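Local coordinates for NikO protein (Streptomyces tendae, PDB 4FQD) that acts as an enolpyruvyl transferase essential in nikkomycin biosynthesis and belongs to the MurA branch of the EPSP synthase family, at residues Thr226-Asp234 with His246-Val257. The protein carries 4 engineered substitutions. Sequence-based numbering, arbitrary orientation.
Sequences TVLRDLGAD and HGRGPESLHRPV
The guanidinium of Arg255 turns one face to the end of helix 219-231, above the carbonyl oxygens of Asp230 and Arg229, its chain bent at chi3 (51°) to fold it there. The guanidinium of Arg248 meets segment 226-234 at its edge instead, where NH1 gives a weak hydrogen bond of 3.4 Å to Gly232 O, while Ser252 CB lies over one face, toward its rim. The His246 ring lies alongside the Asp234 carboxylate, pointing the same way, with CD2 3.1 Å from Asp234 OD2; its NE2 is hydrogen-bonded to Glu236 OE1. An alanine in place of His246 would probably cost Glu236 that mate and leave the Asp234 carboxylate freer to turn. His246 N also gives a backbone hydrogen bond to Asp234 O (3.0 Å).

The helix closes in a Schellman motif: Ala233 N reaches back to Leu228 O (3.0 Å), and Gly232 has positive phi. Any CB on Gly232 would run into Ser252 O. Just before it, Leu231 O receives Arg255 N at 3.0 Å. Leu253 CD2 packs on Ala233 CB (3.7 Å), and Val257 CG2 lies against Leu231 CD2 (3.6 Å).

Within the inverse beta/alpha barrel, this connection carries the chain from strand 242-248 of one sheet, along the C-terminal end of helix 219-231, itself packed on helix 34-44, to strand 257-260 of another.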
# COMPACT_ATOMS: atom_id res chain seq x y z
N THR A 226 15.86 12.37 23.76
CA THR A 226 15.86 13.61 24.53
C THR A 226 16.09 13.34 26.01
O THR A 226 16.83 14.06 26.68
CB THR A 226 14.54 14.38 24.35
OG1 THR A 226 14.34 14.67 22.96
CG2 THR A 226 14.56 15.69 25.13
N VAL A 227 15.47 12.28 26.52
CA VAL A 227 15.62 11.90 27.92
C VAL A 227 17.06 11.49 28.23
O VAL A 227 17.64 11.93 29.22
CB VAL A 227 14.66 10.76 28.31
CG1 VAL A 227 14.97 10.25 29.71
CG2 VAL A 227 13.22 11.23 28.21
N LEU A 228 17.62 10.64 27.38
CA LEU A 228 19.01 10.20 27.54
C LEU A 228 19.98 11.37 27.47
O LEU A 228 20.94 11.43 28.23
CB LEU A 228 19.37 9.15 26.49
CG LEU A 228 18.85 7.73 26.75
CD1 LEU A 228 19.24 6.80 25.61
CD2 LEU A 228 19.39 7.21 28.08
N ARG A 229 19.72 12.30 26.55
CA ARG A 229 20.53 13.50 26.42
C ARG A 229 20.50 14.32 27.71
O ARG A 229 21.54 14.79 28.18
CB ARG A 229 20.05 14.36 25.25
CG ARG A 229 20.52 13.88 23.89
CD ARG A 229 19.88 14.69 22.77
NE ARG A 229 20.43 14.36 21.46
CZ ARG A 229 19.93 14.80 20.30
NH1 ARG A 229 18.87 15.59 20.30
NH2 ARG A 229 20.50 14.44 19.16
N ASP A 230 19.31 14.50 28.27
CA ASP A 230 19.14 15.28 29.49
C ASP A 230 19.74 14.57 30.70
O ASP A 230 20.13 15.21 31.67
CB ASP A 230 17.67 15.59 29.73
CG ASP A 230 17.05 16.43 28.63
OD1 ASP A 230 17.82 17.01 27.83
OD2 ASP A 230 15.81 16.53 28.57
N LEU A 231 19.82 13.24 30.64
CA LEU A 231 20.43 12.46 31.70
C LEU A 231 21.94 12.68 31.75
O LEU A 231 22.55 12.64 32.81
CB LEU A 231 20.12 10.97 31.53
CG LEU A 231 18.72 10.49 31.94
CD1 LEU A 231 18.53 9.03 31.57
CD2 LEU A 231 18.50 10.70 33.43
N GLY A 232 22.54 12.90 30.58
CA GLY A 232 23.96 13.16 30.49
C GLY A 232 24.62 12.50 29.30
O GLY A 232 25.81 12.71 29.05
N ALA A 233 23.86 11.70 28.57
CA ALA A 233 24.39 11.01 27.40
C ALA A 233 24.64 11.97 26.24
O ALA A 233 24.01 13.03 26.14
CB ALA A 233 23.45 9.89 26.97
N ASP A 234 25.57 11.59 25.36
CA ASP A 234 25.87 12.38 24.18
C ASP A 234 25.40 11.66 22.93
O ASP A 234 26.12 10.84 22.37
CB ASP A 234 27.37 12.65 24.10
CG ASP A 234 27.74 13.51 22.90
OD1 ASP A 234 26.87 14.24 22.38
OD2 ASP A 234 28.91 13.44 22.47
N HIS A 246 28.05 8.56 21.78
CA HIS A 246 29.33 8.53 22.46
C HIS A 246 29.12 8.11 23.90
O HIS A 246 29.07 8.94 24.81
CB HIS A 246 30.01 9.90 22.38
CG HIS A 246 30.18 10.41 20.98
ND1 HIS A 246 31.12 9.89 20.12
CD2 HIS A 246 29.53 11.38 20.30
CE1 HIS A 246 31.04 10.53 18.96
NE2 HIS A 246 30.09 11.44 19.04
N GLY A 247 28.99 6.81 24.11
CA GLY A 247 28.67 6.26 25.41
C GLY A 247 29.78 6.39 26.43
O GLY A 247 30.94 6.09 26.14
N ARG A 248 29.42 6.81 27.64
CA ARG A 248 30.37 6.96 28.73
C ARG A 248 29.93 6.15 29.94
O ARG A 248 30.31 6.45 31.08
CB ARG A 248 30.55 8.43 29.09
CG ARG A 248 31.76 9.09 28.46
CD ARG A 248 31.53 10.57 28.20
NE ARG A 248 30.85 11.23 29.31
CZ ARG A 248 29.62 11.73 29.24
NH1 ARG A 248 28.93 11.65 28.10
NH2 ARG A 248 29.08 12.32 30.29
N GLY A 249 29.13 5.12 29.70
CA GLY A 249 28.66 4.24 30.75
C GLY A 249 27.52 4.83 31.56
O GLY A 249 27.14 5.98 31.36
N PRO A 250 26.96 4.02 32.48
CA PRO A 250 25.86 4.44 33.35
C PRO A 250 26.27 5.55 34.31
O PRO A 250 25.41 6.27 34.81
CB PRO A 250 25.54 3.16 34.14
CG PRO A 250 26.12 2.05 33.34
CD PRO A 250 27.34 2.62 32.70
N GLU A 251 27.57 5.69 34.55
CA GLU A 251 28.07 6.70 35.47
C GLU A 251 27.96 8.11 34.90
O GLU A 251 28.12 9.09 35.62
CB GLU A 251 29.53 6.40 35.87
CG GLU A 251 30.52 6.38 34.71
CD GLU A 251 30.63 5.02 34.06
OE1 GLU A 251 29.79 4.14 34.33
OE2 GLU A 251 31.58 4.82 33.27
N SER A 252 27.69 8.20 33.60
CA SER A 252 27.55 9.49 32.94
C SER A 252 26.11 9.98 32.97
O SER A 252 25.82 11.13 32.61
CB SER A 252 28.04 9.41 31.49
OG SER A 252 27.28 8.47 30.75
N LEU A 253 25.20 9.11 33.40
CA LEU A 253 23.78 9.44 33.45
C LEU A 253 23.36 9.77 34.88
O LEU A 253 22.79 8.93 35.58
CB LEU A 253 22.95 8.27 32.91
CG LEU A 253 23.42 7.73 31.56
CD1 LEU A 253 22.64 6.48 31.17
CD2 LEU A 253 23.31 8.79 30.48
N HIS A 254 23.65 10.99 35.31
CA HIS A 254 23.42 11.39 36.70
C HIS A 254 22.77 12.76 36.82
O HIS A 254 22.77 13.36 37.89
CB HIS A 254 24.75 11.39 37.46
CG HIS A 254 25.78 12.31 36.88
ND1 HIS A 254 26.82 11.86 36.09
CD2 HIS A 254 25.93 13.65 36.97
CE1 HIS A 254 27.56 12.88 35.73
NE2 HIS A 254 27.04 13.98 36.25
N ARG A 255 22.21 13.25 35.72
CA ARG A 255 21.55 14.55 35.72
C ARG A 255 20.03 14.42 35.80
O ARG A 255 19.42 13.70 35.00
CB ARG A 255 21.94 15.35 34.48
CG ARG A 255 23.38 15.84 34.50
CD ARG A 255 23.90 16.09 33.09
NE ARG A 255 23.00 16.93 32.31
CZ ARG A 255 23.17 17.21 31.03
NH1 ARG A 255 22.30 17.97 30.39
NH2 ARG A 255 24.21 16.71 30.37
N PRO A 256 19.41 15.11 36.77
CA PRO A 256 17.96 15.11 36.97
C PRO A 256 17.21 15.60 35.74
O PRO A 256 17.67 16.53 35.07
CB PRO A 256 17.77 16.11 38.13
CG PRO A 256 19.07 16.09 38.85
CD PRO A 256 20.11 15.92 37.79
N VAL A 257 16.07 14.99 35.44
CA VAL A 257 15.33 15.30 34.22
C VAL A 257 13.85 15.59 34.47
O VAL A 257 13.17 14.85 35.18
CB VAL A 257 15.44 14.15 33.19
CG1 VAL A 257 14.62 14.46 31.95
CG2 VAL A 257 16.89 13.89 32.83